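Local atomic coordinates of putative phosphatase (Bacteroides thetaiotaomicron, PDB entry 3KYA), a protein that is a putative phosphatase of unestablished activity that binds zinc ions and joins an IPT/TIG domain to a probable beta-propeller. Residues V71-E81 / T93-K103; D397-K405 / V412-A420. All coordinates share one frame; numbering follows the deposited sequence. Where two conformers were deposited one is given.

Contact 1: V71-E81 / T93-K103; sequences VPSGAFSGEIE and TTASTTFSYEK. With EDO (1,2-ethanediol), chain D; EDO (1,2-ethanediol), chain C; EDO (1,2-ethanediol), chain E.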
loop_
_atom_site.group_PDB
_atom_site.type_symbol
_atom_site.label_atom_id
_atom_site.label_comp_id
_atom_site.label_asym_id
_atom_site.label_seq_id
_atom_site.Cartn_x
_atom_site.Cartn_y
_atom_site.Cartn_z
ATOM N N VAL A 71 5.428 16.842 14.540
ATOM C CA VAL A 71 5.689 17.930 13.599
ATOM C C VAL A 71 4.361 18.546 13.141
ATOM O O VAL A 71 3.493 17.853 12.625
ATOM C CB VAL A 71 6.479 17.447 12.376
ATOM C CG1 VAL A 71 6.635 18.562 11.327
ATOM C CG2 VAL A 71 7.851 16.892 12.820
ATOM N N PRO A 72 4.204 19.862 13.310
ATOM C CA PRO A 72 2.928 20.462 12.919
ATOM C C PRO A 72 2.789 20.726 11.426
ATOM O O PRO A 72 3.804 20.892 10.715
ATOM C CB PRO A 72 2.919 21.795 13.668
ATOM C CG PRO A 72 4.315 22.043 14.118
ATOM C CD PRO A 72 5.123 20.819 13.954
ATOM N N SER A 73 1.547 20.753 10.953
ATOM C CA SER A 73 1.275 21.143 9.581
ATOM C C SER A 73 1.782 22.568 9.343
ATOM O O SER A 73 1.618 23.452 10.191
ATOM C CB SER A 73 -0.231 21.096 9.299
ATOM O OG SER A 73 -0.706 19.764 9.310
ATOM N N GLY A 74 2.409 22.795 8.188
ATOM C CA GLY A 74 2.874 24.121 7.825
ATOM C C GLY A 74 4.130 24.625 8.525
ATOM O O GLY A 74 4.327 25.828 8.609
ATOM N N ALA A 75 4.989 23.721 8.997
ATOM C CA ALA A 75 6.217 24.102 9.701
ATOM C C ALA A 75 7.363 24.330 8.699
ATOM O O ALA A 75 8.469 23.829 8.884
ATOM C CB ALA A 75 6.594 23.036 10.713
ATOM N N PHE A 76 7.089 25.133 7.679
ATOM C CA PHE A 76 8.007 25.328 6.540
ATOM C C PHE A 76 9.459 25.642 6.885
ATOM O O PHE A 76 10.358 25.028 6.315
ATOM C CB PHE A 76 7.490 26.418 5.587
ATOM C CG PHE A 76 6.145 26.113 5.002
ATOM C CD1 PHE A 76 6.019 25.210 3.958
ATOM C CD2 PHE A 76 5.005 26.736 5.493
ATOM C CE1 PHE A 76 4.771 24.912 3.422
ATOM C CE2 PHE A 76 3.747 26.437 4.956
ATOM C CZ PHE A 76 3.640 25.533 3.923
ATOM N N SER A 77 9.693 26.579 7.795
ATOM C CA SER A 77 11.073 27.002 8.085
ATOM C C SER A 77 11.878 25.939 8.852
ATOM O O SER A 77 13.119 25.920 8.777
ATOM C CB SER A 77 11.096 28.346 8.837
ATOM O OG SER A 77 10.848 28.176 10.224
ATOM N N GLY A 78 11.188 25.060 9.584
ATOM C CA GLY A 78 11.856 24.002 10.344
ATOM C C GLY A 78 12.589 24.469 11.588
ATOM O O GLY A 78 13.282 23.678 12.233
ATOM N N GLU A 79 12.453 25.746 11.930
ATOM C CA GLU A 79 13.098 26.281 13.126
ATOM C C GLU A 79 12.448 25.669 14.360
ATOM O O GLU A 79 11.222 25.667 14.479
ATOM C CB GLU A 79 13.008 27.808 13.167
ATOM C CG GLU A 79 13.771 28.487 12.041
ATOM C CD GLU A 79 13.697 29.993 12.109
ATOM O OE1 GLU A 79 12.910 30.518 12.927
ATOM O OE2 GLU A 79 14.431 30.652 11.343
ATOM N N ILE A 80 13.271 25.125 15.254
ATOM C CA ILE A 80 12.791 24.475 16.480
ATOM C C ILE A 80 13.045 25.378 17.671
ATOM O O ILE A 80 14.193 25.732 17.950
ATOM C CB ILE A 80 13.472 23.114 16.695
ATOM C CG1 ILE A 80 13.197 22.202 15.502
ATOM C CG2 ILE A 80 12.979 22.462 17.968
ATOM C CD1 ILE A 80 13.977 20.922 15.493
ATOM N N GLU A 81 11.973 25.773 18.360
ATOM C CA GLU A 81 12.075 26.666 19.507
ATOM C C GLU A 81 11.375 25.990 20.669
ATOM O O GLU A 81 10.284 25.429 20.495
ATOM C CB GLU A 81 11.459 28.030 19.179
ATOM C CG GLU A 81 11.550 29.081 20.279
ATOM C CD GLU A 81 10.672 30.300 20.005
ATOM O OE1 GLU A 81 10.974 31.085 19.076
ATOM O OE2 GLU A 81 9.686 30.496 20.740
ATOM N N THR A 93 15.185 28.490 24.078
ATOM C CA THR A 93 16.324 28.291 23.197
ATOM C C THR A 93 15.804 27.911 21.827
ATOM O O THR A 93 14.662 27.470 21.692
ATOM C CB THR A 93 17.297 27.201 23.698
ATOM O OG1 THR A 93 18.529 27.279 22.957
ATOM C CG2 THR A 93 16.697 25.808 23.551
ATOM N N THR A 94 16.638 28.100 20.813
ATOM C CA THR A 94 16.286 27.742 19.443
ATOM C C THR A 94 17.398 26.859 18.909
ATOM O O THR A 94 18.579 27.183 19.089
ATOM C CB THR A 94 16.124 28.983 18.550
ATOM O OG1 THR A 94 15.064 29.796 19.063
ATOM C CG2 THR A 94 15.788 28.597 17.108
ATOM N N ALA A 95 17.033 25.745 18.276
ATOM C CA ALA A 95 18.026 24.822 17.743
ATOM C C ALA A 95 18.843 25.548 16.669
ATOM O O ALA A 95 18.305 26.368 15.917
ATOM C CB ALA A 95 17.380 23.587 17.184
ATOM N N SER A 96 20.136 25.249 16.609
ATOM C CA SER A 96 21.024 25.929 15.661
ATOM C C SER A 96 20.773 25.493 14.211
ATOM O O SER A 96 20.992 26.293 13.294
ATOM C CB SER A 96 22.507 25.763 16.066
ATOM O OG SER A 96 22.941 24.421 15.958
ATOM N N THR A 97 20.313 24.251 14.016
ATOM C CA THR A 97 19.991 23.736 12.687
ATOM C C THR A 97 18.475 23.601 12.549
ATOM O O THR A 97 17.764 23.444 13.532
ATOM C CB THR A 97 20.644 22.371 12.416
ATOM O OG1 THR A 97 20.198 21.416 13.387
ATOM C CG2 THR A 97 22.162 22.484 12.474
ATOM N N THR A 98 17.989 23.688 11.322
ATOM C CA THR A 98 16.554 23.592 11.062
ATOM C C THR A 98 16.136 22.193 10.639
ATOM O O THR A 98 16.898 21.469 10.007
ATOM C CB THR A 98 16.113 24.592 9.971
ATOM O OG1 THR A 98 16.879 24.382 8.780
ATOM C CG2 THR A 98 16.312 26.016 10.441
ATOM N N PHE A 99 14.922 21.807 11.035
ATOM C CA PHE A 99 14.309 20.559 10.602
ATOM C C PHE A 99 13.936 20.731 9.135
ATOM O O PHE A 99 13.509 21.806 8.744
ATOM C CB PHE A 99 13.058 20.286 11.446
ATOM C CG PHE A 99 12.284 19.061 11.042
ATOM C CD1 PHE A 99 12.702 17.794 11.422
ATOM C CD2 PHE A 99 11.095 19.183 10.351
ATOM C CE1 PHE A 99 11.972 16.669 11.076
ATOM C CE2 PHE A 99 10.361 18.070 10.004
ATOM C CZ PHE A 99 10.804 16.804 10.364
ATOM N N SER A 100 14.102 19.697 8.319
ATOM C CA SER A 100 13.764 19.807 6.906
ATOM C C SER A 100 12.320 19.338 6.697
ATOM O O SER A 100 12.040 18.134 6.642
ATOM C CB SER A 100 14.746 19.024 6.043
ATOM O OG SER A 100 14.422 19.213 4.687
ATOM N N TYR A 101 11.413 20.314 6.617
ATOM C CA TYR A 101 9.979 20.066 6.469
ATOM C C TYR A 101 9.624 19.626 5.055
ATOM O O TYR A 101 9.907 20.341 4.086
ATOM C CB TYR A 101 9.193 21.325 6.858
ATOM C CG TYR A 101 7.690 21.172 6.748
ATOM C CD1 TYR A 101 6.962 20.538 7.762
ATOM C CD2 TYR A 101 6.996 21.648 5.636
ATOM C CE1 TYR A 101 5.587 20.366 7.667
ATOM C CE2 TYR A 101 5.600 21.485 5.539
ATOM C CZ TYR A 101 4.909 20.843 6.556
ATOM O OH TYR A 101 3.529 20.686 6.477
ATOM N N GLU A 102 9.005 18.451 4.942
ATOM C CA GLU A 102 8.600 17.901 3.658
ATOM C C GLU A 102 7.132 18.279 3.408
ATOM O O GLU A 102 6.226 17.843 4.136
ATOM C CB GLU A 102 8.763 16.385 3.638
ATOM C CG GLU A 102 10.210 15.910 3.798
ATOM C CD GLU A 102 10.328 14.396 3.958
ATOM O OE1 GLU A 102 9.321 13.733 4.317
ATOM O OE2 GLU A 102 11.442 13.877 3.745
ATOM N N LYS A 103 6.911 19.073 2.367
ATOM C CA LYS A 103 5.576 19.572 2.059
ATOM C C LYS A 103 4.660 18.469 1.553
ATOM O O LYS A 103 5.110 17.536 0.886
ATOM C CB LYS A 103 5.650 20.706 1.034
ATOM C CG LYS A 103 6.406 21.926 1.546
ATOM C CD LYS A 103 6.279 23.121 0.608
ATOM C CE LYS A 103 7.046 22.933 -0.678
ATOM N NZ LYS A 103 8.517 22.878 -0.433
HETATM C C1 EDO D . -0.730 18.533 12.776
HETATM O O1 EDO D . -0.454 19.933 12.951
HETATM C C2 EDO D . 0.163 17.660 13.645
HETATM O O2 EDO D . -0.060 17.939 15.026
HETATM C C1 EDO C . 0.294 19.559 5.354
HETATM O O1 EDO C . 0.078 20.805 6.027
HETATM C C2 EDO C . -0.817 18.576 5.682
HETATM O O2 EDO C . -0.706 18.158 7.046
HETATM C C1 EDO E . 8.390 27.783 22.046
HETATM O O1 EDO E . 9.153 28.845 22.623
HETATM C C2 EDO E . 6.982 27.784 22.628
HETATM O O2 EDO E . 6.250 28.944 22.230
HETATM O O HOH W 1 12.359 23.207 6.469
HETATM O O HOH W 2 16.073 25.362 14.513
#
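In the immunoglobulin-like IPT/TIG domain, Tyr101 packs against the type II turn that runs from Pro72 to Ala75. Its CG stands anti to the backbone N (chi1 -180°), which carries the ring across to the turn, where one face receives the backbone nitrogens of Ala75 and Phe76 near its rim. The phenol oxygen, Tyr101 OH, accepts a bond of 2.9 Å from Gly74 N and also bonds to Glu474. Gly74 suits the third position of the turn because its phi is positive. Tyr101 further turns its edge to the face of Phe76, ring centroids 5.5 Å apart and planes at 71°, while Lys103 CD sits at the edge of Phe76, 3.7 Å from CE1. A leucine in place of Tyr101 would probably leave Gly74 N without its acceptor, Glu474 without its hydroxyl partner and the face of Phe76 poorly covered.

Deeper in, both branches of Val71 lie against Phe99, CG2 3.8 Å from CZ, and CG1 also reaches the edge of the Tyr101 ring. Gly78 has positive phi, and a side chain there would collide with Phe99 O; its own O accepts from Phe99 N at 2.8 Å. Farther along, Ala95 N bonds to Ile80 O (2.9 Å), and Glu81 faces Thr94 as a non-hydrogen-bonded antiparallel pair. Where the backbones separate, one water joins Phe76 O, Phe99 O and Tyr101 N, and another joins Ile80 N, Ala95 O and Thr97 O. Strand 91-94 thus pairs with 80-84, whereas 100-101 runs parallel to 19-28, a first-to-last strand pairing characteristic of immunoglobulin-like beta sandwiches.

Contact 2: D397-K405 / V412-A420; sequences DRLNFCVRK and VSTYAGRGA
The guanidinium of Arg404 carries Val412 over one face, CG1 standing 3.4 Å from NH2, while Ser413 O lies at its edge and takes a weak bond from NE. In the same plane NH1 forms a salt bridge with Asp397 OD2 at 2.8 Å. Bends at chi2 and chi3 (-80° and -67°) fold the chain back to this carboxylate. Asn400 ND2 reaches the same Asp397 OD2 at 2.7 Å from the opposite face of the carboxylate, so one oxygen is held from above and below. NH2 has its own salt bridge to Asp363, whose other oxygen bonds to Thr414 OG1, a hydroxyl also bonded to Tyr361. With two carboxylates beside it, this buried arginine is likely to stay charged.

The second guanidinium, Arg418, meets Asn400 at its edge: NH1 donates within its own guanidinium plane to the backbone O of Asn400 (3.0 Å), tilted from the carbonyl plane, and a water links NH1 to Asn400 OD1. Its plane stands almost perpendicular, at 87°, to the Asn400 side-chain amide. At the edge of the Tyr415 ring lies Val403, with CG1 4.0 Å from CD2; both side chains run the same way and touch Ile471 of strand 467-473, where apolar groups are suited.

The strands themselves pair antiparallel. Val403 O accepts from both Tyr415 N (2.8 Å) and Ala416 N (3.3 Å), and Val403 N returns a bond to Ala416 O; Lys405 and Ser413 exchange two bonds beyond. At Gly417 a side chain would run into Phe401 O, and its backbone angles also call for glycine. Two residues facing one, with the first in a helical conformation, make a classic beta bulge, here in the outer hairpin of a four-stranded antiparallel sheet of the kind that forms a beta-propeller blade.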
loop_
_atom_site.group_PDB
_atom_site.type_symbol
_atom_site.label_atom_id
_atom_site.label_comp_id
_atom_site.label_asym_id
_atom_site.label_seq_id
_atom_site.Cartn_x
_atom_site.Cartn_y
_atom_site.Cartn_z
ATOM N N ASP A 397 -16.181 9.947 -5.386
ATOM C CA ASP A 397 -17.163 8.947 -4.911
ATOM C C ASP A 397 -18.211 9.791 -4.213
ATOM O O ASP A 397 -18.082 10.115 -3.035
ATOM C CB ASP A 397 -16.450 7.982 -3.986
ATOM C CG ASP A 397 -17.292 6.778 -3.601
ATOM O OD1 ASP A 397 -18.370 6.567 -4.213
ATOM O OD2 ASP A 397 -16.847 6.046 -2.692
ATOM N N ARG A 398 -19.260 10.135 -4.951
ATOM C CA ARG A 398 -20.161 11.229 -4.533
ATOM C C ARG A 398 -20.764 11.134 -3.148
ATOM O O ARG A 398 -20.620 12.073 -2.363
ATOM C CB ARG A 398 -21.272 11.502 -5.578
ATOM C CG ARG A 398 -22.011 12.810 -5.301
ATOM C CD ARG A 398 -23.010 13.232 -6.398
ATOM N NE ARG A 398 -24.070 12.244 -6.566
ATOM C CZ ARG A 398 -25.196 12.180 -5.860
ATOM N NH1 ARG A 398 -25.467 13.042 -4.884
ATOM N NH2 ARG A 398 -26.073 11.218 -6.136
ATOM N N LEU A 399 -21.419 10.013 -2.841
ATOM C CA LEU A 399 -22.113 9.883 -1.564
ATOM C C LEU A 399 -21.205 9.440 -0.420
ATOM O O LEU A 399 -21.668 9.273 0.707
ATOM C CB LEU A 399 -23.354 8.981 -1.712
ATOM C CG LEU A 399 -24.500 9.622 -2.510
ATOM C CD1 LEU A 399 -25.682 8.660 -2.684
ATOM C CD2 LEU A 399 -24.974 10.945 -1.869
ATOM N N ASN A 400 -19.924 9.252 -0.716
ATOM C CA ASN A 400 -18.924 8.988 0.324
ATOM C C ASN A 400 -18.030 10.212 0.575
ATOM O O ASN A 400 -17.079 10.128 1.340
ATOM C CB ASN A 400 -18.096 7.752 -0.006
ATOM C CG ASN A 400 -18.903 6.477 0.097
ATOM O OD1 ASN A 400 -19.789 6.366 0.949
ATOM N ND2 ASN A 400 -18.613 5.511 -0.774
ATOM N N PHE A 401 -18.334 11.331 -0.080
ATOM C CA PHE A 401 -17.678 12.613 0.189
ATOM C C PHE A 401 -16.146 12.585 0.125
ATOM O O PHE A 401 -15.465 13.190 0.967
ATOM C CB PHE A 401 -18.111 13.108 1.577
ATOM C CG PHE A 401 -19.565 12.792 1.926
ATOM C CD1 PHE A 401 -20.613 13.321 1.180
ATOM C CD2 PHE A 401 -19.865 11.994 3.021
ATOM C CE1 PHE A 401 -21.940 13.040 1.509
ATOM C CE2 PHE A 401 -21.188 11.699 3.367
ATOM C CZ PHE A 401 -22.234 12.228 2.618
ATOM N N CYS A 402 -15.600 11.905 -0.876
ATOM C CA CYS A 402 -14.151 11.794 -0.996
ATOM C C CYS A 402 -13.665 11.495 -2.416
ATOM O O CYS A 402 -14.448 11.176 -3.313
ATOM C CB CYS A 402 -13.662 10.701 -0.044
ATOM S SG CYS A 402 -14.292 9.042 -0.429
ATOM N N VAL A 403 -12.358 11.645 -2.590
ATOM C CA VAL A 403 -11.659 11.259 -3.802
ATOM C C VAL A 403 -11.026 9.893 -3.494
ATOM O O VAL A 403 -10.328 9.749 -2.473
ATOM C CB VAL A 403 -10.550 12.257 -4.183
ATOM C CG1 VAL A 403 -9.798 11.778 -5.426
ATOM C CG2 VAL A 403 -11.124 13.682 -4.411
ATOM N N ARG A 404 -11.301 8.893 -4.328
ATOM C CA ARG A 404 -10.715 7.544 -4.187
ATOM C C ARG A 404 -9.650 7.342 -5.274
ATOM O O ARG A 404 -9.664 8.025 -6.316
ATOM C CB ARG A 404 -11.765 6.429 -4.342
ATOM C CG ARG A 404 -13.069 6.551 -3.571
ATOM C CD ARG A 404 -13.025 6.146 -2.104
ATOM N NE ARG A 404 -12.804 4.717 -1.841
ATOM C CZ ARG A 404 -13.744 3.764 -1.853
ATOM N NH1 ARG A 404 -15.004 4.036 -2.177
ATOM N NH2 ARG A 404 -13.407 2.498 -1.567
ATOM N N LYS A 405 -8.742 6.398 -5.027
ATOM C CA LYS A 405 -7.664 6.033 -5.930
ATOM C C LYS A 405 -7.807 4.557 -6.299
ATOM O O LYS A 405 -8.141 3.738 -5.442
ATOM C CB LYS A 405 -6.305 6.248 -5.249
ATOM C CG LYS A 405 -5.091 5.841 -6.083
ATOM C CD LYS A 405 -3.812 5.985 -5.270
ATOM C CE LYS A 405 -2.633 5.322 -5.927
ATOM N NZ LYS A 405 -1.430 5.307 -5.022
ATOM N N VAL A 412 -8.434 -0.351 -4.467
ATOM C CA VAL A 412 -9.118 0.904 -4.212
ATOM C C VAL A 412 -8.770 1.423 -2.816
ATOM O O VAL A 412 -8.856 0.695 -1.826
ATOM C CB VAL A 412 -10.644 0.773 -4.338
ATOM C CG1 VAL A 412 -11.323 2.169 -4.208
ATOM C CG2 VAL A 412 -11.018 0.105 -5.668
ATOM N N SER A 413 -8.383 2.697 -2.759
ATOM C CA SER A 413 -8.058 3.370 -1.504
ATOM C C SER A 413 -8.751 4.743 -1.452
ATOM O O SER A 413 -9.441 5.138 -2.404
ATOM C CB SER A 413 -6.544 3.522 -1.356
ATOM O OG SER A 413 -6.000 4.285 -2.414
ATOM N N THR A 414 -8.596 5.440 -0.329
ATOM C CA THR A 414 -9.175 6.764 -0.164
ATOM C C THR A 414 -8.018 7.746 -0.180
ATOM O O THR A 414 -7.095 7.631 0.633
ATOM C CB THR A 414 -10.003 6.879 1.118
ATOM O OG1 THR A 414 -11.098 5.957 1.052
ATOM C CG2 THR A 414 -10.570 8.288 1.274
ATOM N N TYR A 415 -8.063 8.698 -1.115
ATOM C CA TYR A 415 -6.974 9.666 -1.308
ATOM C C TYR A 415 -7.142 10.950 -0.517
ATOM O O TYR A 415 -6.181 11.433 0.104
ATOM C CB TYR A 415 -6.847 10.000 -2.804
ATOM C CG TYR A 415 -5.827 11.074 -3.144
ATOM C CD1 TYR A 415 -4.467 10.880 -2.896
ATOM C CD2 TYR A 415 -6.221 12.264 -3.750
ATOM C CE1 TYR A 415 -3.527 11.863 -3.227
ATOM C CE2 TYR A 415 -5.296 13.240 -4.081
ATOM C CZ TYR A 415 -3.955 13.034 -3.819
ATOM O OH TYR A 415 -3.033 14.011 -4.148
ATOM N N ALA A 416 -8.360 11.497 -0.532
ATOM C CA ALA A 416 -8.637 12.772 0.111
ATOM C C ALA A 416 -10.081 12.844 0.572
ATOM O O ALA A 416 -11.002 12.419 -0.143
ATOM C CB ALA A 416 -8.320 13.931 -0.862
ATOM N N GLY A 417 -10.270 13.397 1.762
ATOM C CA GLY A 417 -11.592 13.571 2.350
ATOM C C GLY A 417 -11.808 12.704 3.573
ATOM O O GLY A 417 -10.929 11.908 3.950
ATOM N N ARG A 418 -12.961 12.903 4.202
ATOM C CA ARG A 418 -13.382 12.175 5.401
ATOM C C ARG A 418 -12.362 12.334 6.545
ATOM O O ARG A 418 -12.083 11.378 7.279
ATOM C CB ARG A 418 -13.622 10.693 5.060
ATOM C CG ARG A 418 -14.654 10.489 3.937
ATOM C CD ARG A 418 -14.768 9.015 3.532
ATOM N NE ARG A 418 -15.421 8.198 4.557
ATOM C CZ ARG A 418 -16.728 7.922 4.608
ATOM N NH1 ARG A 418 -17.571 8.393 3.696
ATOM N NH2 ARG A 418 -17.206 7.164 5.586
ATOM N N GLY A 419 -11.832 13.554 6.683
ATOM C CA GLY A 419 -10.853 13.902 7.704
ATOM C C GLY A 419 -11.134 13.263 9.057
ATOM O O GLY A 419 -12.192 13.497 9.668
ATOM N N ALA A 420 -10.174 12.475 9.525
ATOM C CA ALA A 420 -10.318 11.741 10.796
ATOM C C ALA A 420 -10.644 12.627 11.987
ATOM O O ALA A 420 -11.612 12.378 12.709
ATOM C CB ALA A 420 -9.057 10.937 11.072
HETATM O O HOH W 3 -20.453 7.687 3.463
HETATM O O HOH W 4 -15.342 14.379 3.380
HETATM O O HOH W 5 -5.254 2.499 -4.351
#

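Overall arrangement
Contact 1 comes first along the chain and closes before contact 2 opens; their centres are 30 Å apart and their nearest atoms about 10 Å, without touching. Contact 1 belongs to the IPT/TIG sandwich, contact 2 to the four-stranded sheet of 374-415, one of six antiparallel sheets consistent with a six-bladed propeller. Both border the sheet that follows: strand 105-110 leaves contact 1 and pairs with strand 467-473, which would close the ring by uniting early and late strands, as in many propellers. Ile471 on that last strand packs against contact 2, and Glu474 just beyond it reaches contact 1. The C-terminal segment therefore connects the small domain, the probable closing blade and its neighbour.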